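Local structure of xyloglucan-specific endo-beta-1,4-glucanase BoGH9A (Bacteroides ovatus, 6DHT) at residues P27-G38 with K70-T81. The protein hydrolyses internal beta-1,4-glucosidic linkages in the backbone of xyloglucan, releasing xyloglucan oligosaccharides. Sequence-based numbering, arbitrary orientation.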
loop_
_atom_site.group_PDB
_atom_site.type_symbol
_atom_site.label_atom_id
_atom_site.label_comp_id
_atom_site.label_asym_id
_atom_site.label_seq_id
_atom_site.Cartn_x
_atom_site.Cartn_y
_atom_site.Cartn_z
ATOM N N PRO A 27 -1.070 4.863 24.352
ATOM C CA PRO A 27 -0.586 5.086 25.725
ATOM C C PRO A 27 0.773 4.458 26.039
ATOM O O PRO A 27 1.560 5.074 26.765
ATOM C CB PRO A 27 -1.681 4.456 26.577
ATOM C CG PRO A 27 -2.918 4.650 25.786
ATOM C CD PRO A 27 -2.468 4.399 24.347
ATOM N N ASN A 28 1.050 3.265 25.513
ATOM C CA ASN A 28 2.320 2.606 25.790
ATOM C C ASN A 28 3.359 2.751 24.707
ATOM O O ASN A 28 4.407 2.124 24.772
ATOM C CB ASN A 28 2.096 1.130 26.084
ATOM C CG ASN A 28 1.392 0.916 27.397
ATOM O OD1 ASN A 28 1.615 1.657 28.368
ATOM N ND2 ASN A 28 0.516 -0.082 27.434
ATOM N N GLN A 29 3.086 3.610 23.726
ATOM C CA GLN A 29 4.019 3.842 22.629
ATOM C C GLN A 29 5.204 4.675 23.067
ATOM O O GLN A 29 5.102 5.459 24.009
ATOM C CB GLN A 29 3.289 4.567 21.488
ATOM C CG GLN A 29 3.978 4.492 20.145
ATOM C CD GLN A 29 3.278 5.347 19.095
ATOM O OE1 GLN A 29 2.064 5.565 19.176
ATOM N NE2 GLN A 29 4.038 5.852 18.131
ATOM N N GLU A 30 6.317 4.506 22.377
ATOM C CA GLU A 30 7.381 5.486 22.418
ATOM C C GLU A 30 6.781 6.792 21.907
ATOM O O GLU A 30 5.992 6.811 20.947
ATOM C CB GLU A 30 8.542 5.020 21.551
ATOM C CG GLU A 30 9.765 5.918 21.514
ATOM C CD GLU A 30 10.850 5.323 20.628
ATOM O OE1 GLU A 30 10.851 5.578 19.409
ATOM O OE2 GLU A 30 11.683 4.548 21.137
ATOM N N LYS A 31 7.132 7.892 22.564
ATOM C CA LYS A 31 6.574 9.196 22.209
ATOM C C LYS A 31 7.671 10.212 22.003
ATOM O O LYS A 31 8.244 10.734 22.965
ATOM C CB LYS A 31 5.574 9.674 23.273
ATOM C CG LYS A 31 4.525 8.630 23.567
ATOM C CD LYS A 31 3.466 9.057 24.593
ATOM C CE LYS A 31 2.582 7.903 24.982
ATOM N NZ LYS A 31 3.380 6.882 25.724
ATOM N N ILE A 32 7.969 10.481 20.746
ATOM C CA ILE A 32 9.080 11.323 20.363
ATOM C C ILE A 32 8.665 12.372 19.349
ATOM O O ILE A 32 7.958 12.088 18.372
ATOM C CB ILE A 32 10.273 10.481 19.864
ATOM C CG1 ILE A 32 10.897 9.762 21.076
ATOM C CG2 ILE A 32 11.313 11.367 19.114
ATOM C CD1 ILE A 32 12.074 8.929 20.787
ATOM N N ALA A 33 9.087 13.613 19.608
ATOM C CA ALA A 33 8.948 14.697 18.662
ATOM C C ALA A 33 10.350 15.179 18.333
ATOM O O ALA A 33 11.269 14.920 19.099
ATOM C CB ALA A 33 8.120 15.832 19.270
ATOM N N VAL A 34 10.515 15.800 17.178
ATOM C CA VAL A 34 11.813 16.303 16.754
ATOM C C VAL A 34 11.671 17.751 16.330
ATOM O O VAL A 34 10.841 18.087 15.485
ATOM C CB VAL A 34 12.380 15.488 15.598
ATOM C CG1 VAL A 34 13.654 16.128 15.069
ATOM C CG2 VAL A 34 12.657 14.067 16.056
ATOM N N VAL A 35 12.500 18.618 16.909
ATOM C CA VAL A 35 12.538 19.996 16.462
ATOM C C VAL A 35 13.440 20.047 15.232
ATOM O O VAL A 35 14.579 19.589 15.279
ATOM C CB VAL A 35 13.073 20.903 17.564
ATOM C CG1 VAL A 35 13.018 22.339 17.097
ATOM C CG2 VAL A 35 12.285 20.763 18.838
ATOM N N ASP A 36 12.929 20.577 14.129
ATOM C CA ASP A 36 13.592 20.478 12.837
ATOM C C ASP A 36 14.861 21.329 12.723
ATOM O O ASP A 36 15.723 21.037 11.895
ATOM C CB ASP A 36 12.623 20.882 11.720
ATOM C CG ASP A 36 13.194 20.675 10.327
ATOM O OD1 ASP A 36 13.662 19.561 10.015
ATOM O OD2 ASP A 36 13.161 21.623 9.513
ATOM N N SER A 37 14.947 22.381 13.533
ATOM C CA SER A 37 16.109 23.275 13.508
ATOM C C SER A 37 15.997 24.256 14.646
ATOM O O SER A 37 14.901 24.542 15.114
ATOM C CB SER A 37 16.219 24.028 12.182
ATOM O OG SER A 37 15.108 24.882 11.976
ATOM N N GLY A 38 17.147 24.747 15.094
ATOM C CA GLY A 38 17.198 25.732 16.158
ATOM C C GLY A 38 17.835 25.186 17.416
ATOM O O GLY A 38 17.967 23.978 17.601
ATOM N N LYS A 70 20.851 21.627 9.330
ATOM C CA LYS A 70 19.896 21.847 10.411
ATOM C C LYS A 70 20.234 20.944 11.587
ATOM O O LYS A 70 20.588 19.775 11.399
ATOM C CB LYS A 70 18.461 21.535 9.963
ATOM C CG LYS A 70 17.805 22.505 9.002
ATOM C CD LYS A 70 16.554 21.848 8.422
ATOM C CE LYS A 70 15.694 22.799 7.639
ATOM N NZ LYS A 70 14.470 22.111 7.120
ATOM N N THR A 71 20.092 21.476 12.799
ATOM C CA THR A 71 20.227 20.703 14.017
ATOM C C THR A 71 18.850 20.170 14.382
ATOM O O THR A 71 17.925 20.941 14.639
ATOM C CB THR A 71 20.739 21.548 15.207
ATOM O OG1 THR A 71 22.081 21.984 14.947
ATOM C CG2 THR A 71 20.739 20.752 16.500
ATOM N N ARG A 72 18.711 18.846 14.409
ATOM C CA ARG A 72 17.456 18.222 14.792
ATOM C C ARG A 72 17.545 17.752 16.239
ATOM O O ARG A 72 18.442 16.989 16.584
ATOM C CB ARG A 72 17.183 17.050 13.853
ATOM C CG ARG A 72 16.471 17.425 12.582
ATOM C CD ARG A 72 17.236 18.366 11.641
ATOM N NE ARG A 72 16.420 18.612 10.454
ATOM C CZ ARG A 72 16.621 18.073 9.253
ATOM N NH1 ARG A 72 15.763 18.302 8.274
ATOM N NH2 ARG A 72 17.677 17.306 9.005
ATOM N N THR A 73 16.611 18.178 17.089
ATOM C CA THR A 73 16.653 17.860 18.512
ATOM C C THR A 73 15.522 16.901 18.874
ATOM O O THR A 73 14.357 17.175 18.610
ATOM C CB THR A 73 16.536 19.145 19.373
ATOM O OG1 THR A 73 17.521 20.086 18.936
ATOM C CG2 THR A 73 16.719 18.846 20.855
ATOM N N THR A 74 15.882 15.797 19.514
ATOM C CA THR A 74 14.918 14.785 19.912
ATOM C C THR A 74 14.319 15.090 21.273
ATOM O O THR A 74 15.041 15.361 22.245
ATOM C CB THR A 74 15.606 13.427 19.901
ATOM O OG1 THR A 74 15.960 13.112 18.551
ATOM C CG2 THR A 74 14.709 12.326 20.488
ATOM N N LEU A 75 12.993 15.048 21.330
ATOM C CA LEU A 75 12.231 15.247 22.544
ATOM C C LEU A 75 11.505 13.952 22.884
ATOM O O LEU A 75 10.559 13.590 22.188
ATOM C CB LEU A 75 11.207 16.353 22.316
ATOM C CG LEU A 75 11.714 17.586 21.572
ATOM C CD1 LEU A 75 10.598 18.607 21.446
ATOM C CD2 LEU A 75 12.947 18.238 22.271
ATOM N N ASP A 76 11.939 13.264 23.934
ATOM C CA ASP A 76 11.393 11.952 24.304
ATOM C C ASP A 76 10.561 12.049 25.584
ATOM O O ASP A 76 11.114 12.200 26.684
ATOM C CB ASP A 76 12.543 10.956 24.491
ATOM C CG ASP A 76 12.057 9.513 24.679
ATOM O OD1 ASP A 76 10.864 9.285 24.998
ATOM O OD2 ASP A 76 12.900 8.602 24.564
ATOM N N PHE A 77 9.242 11.954 25.434
ATOM C CA PHE A 77 8.295 11.994 26.544
ATOM C C PHE A 77 7.493 10.682 26.628
ATOM O O PHE A 77 6.327 10.648 27.056
ATOM C CB PHE A 77 7.373 13.210 26.414
ATOM C CG PHE A 77 6.827 13.423 25.037
ATOM C CD1 PHE A 77 7.580 14.048 24.072
ATOM C CD2 PHE A 77 5.536 13.019 24.712
ATOM C CE1 PHE A 77 7.076 14.240 22.775
ATOM C CE2 PHE A 77 5.024 13.220 23.422
ATOM C CZ PHE A 77 5.801 13.833 22.456
ATOM N N SER A 78 8.157 9.592 26.249
ATOM C CA SER A 78 7.556 8.253 26.264
ATOM C C SER A 78 6.942 7.867 27.608
ATOM O O SER A 78 5.972 7.116 27.672
ATOM C CB SER A 78 8.610 7.205 25.862
ATOM O OG SER A 78 9.114 7.424 24.566
ATOM N N ALA A 79 7.496 8.404 28.700
ATOM C CA ALA A 79 7.027 8.060 30.037
ATOM C C ALA A 79 5.632 8.588 30.326
ATOM O O ALA A 79 4.978 8.137 31.252
ATOM C CB ALA A 79 8.011 8.577 31.074
ATOM N N VAL A 80 5.147 9.528 29.522
ATOM C CA VAL A 80 3.775 9.987 29.709
ATOM C C VAL A 80 2.866 8.935 29.091
ATOM O O VAL A 80 2.916 8.715 27.875
ATOM C CB VAL A 80 3.518 11.348 29.057
ATOM C CG1 VAL A 80 2.092 11.775 29.295
ATOM C CG2 VAL A 80 4.488 12.419 29.593
ATOM N N THR A 81 2.056 8.275 29.911
ATOM C CA THR A 81 1.246 7.148 29.431
ATOM C C THR A 81 -0.255 7.313 29.677
ATOM O O THR A 81 -1.048 6.499 29.225
ATOM C CB THR A 81 1.712 5.830 30.057
ATOM O OG1 THR A 81 1.580 5.922 31.481
ATOM C CG2 THR A 81 3.158 5.534 29.710
HETATM O O HOH W 1 5.693 4.388 26.916
HETATM O O HOH W 2 16.526 21.593 17.019
HETATM O O HOH W 3 19.565 24.374 12.985
#
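R72 grips D36 side-on: NE and NH1 both donate to D36 OD1, NE at 2.9 Å. The carboxylate is turned 51° from the guanidinium plane. NH1 meets OD1 on its syn side, NE from above the carboxylate. K70 NZ takes the syn lone pair of D36 OD2 at 2.8 Å and also pairs with E535. A bend at chi2 (64°) brings the R72 guanidinium edge to D36 O, to which NE makes a second, weak bond. With an alanine here, D36 OD1 would probably lose both these donors, leaving the carboxylate freer to turn. Strands 32-35 and 72-76 pair antiparallel; A33 and V35 exchange backbone bonds with L75 and T73. On one face V35 CG2 meets L75 CD1. Beyond them K31 O lies 3.5 Å above the centre of the F77 ring and accepts from F77 N. K31 N donates to S78 OG almost straight (170°), and D76 OD1 positions S78 in an Asx turn. K31 NZ bonds to P27 O and Q29 O, and weakly to V80 O. L88 of the other sheet packs on A33, L75 and F77. In this Ig-like domain, basic side chains thus meet the D36 charge, carbonyl oxygens the K31 ammonium.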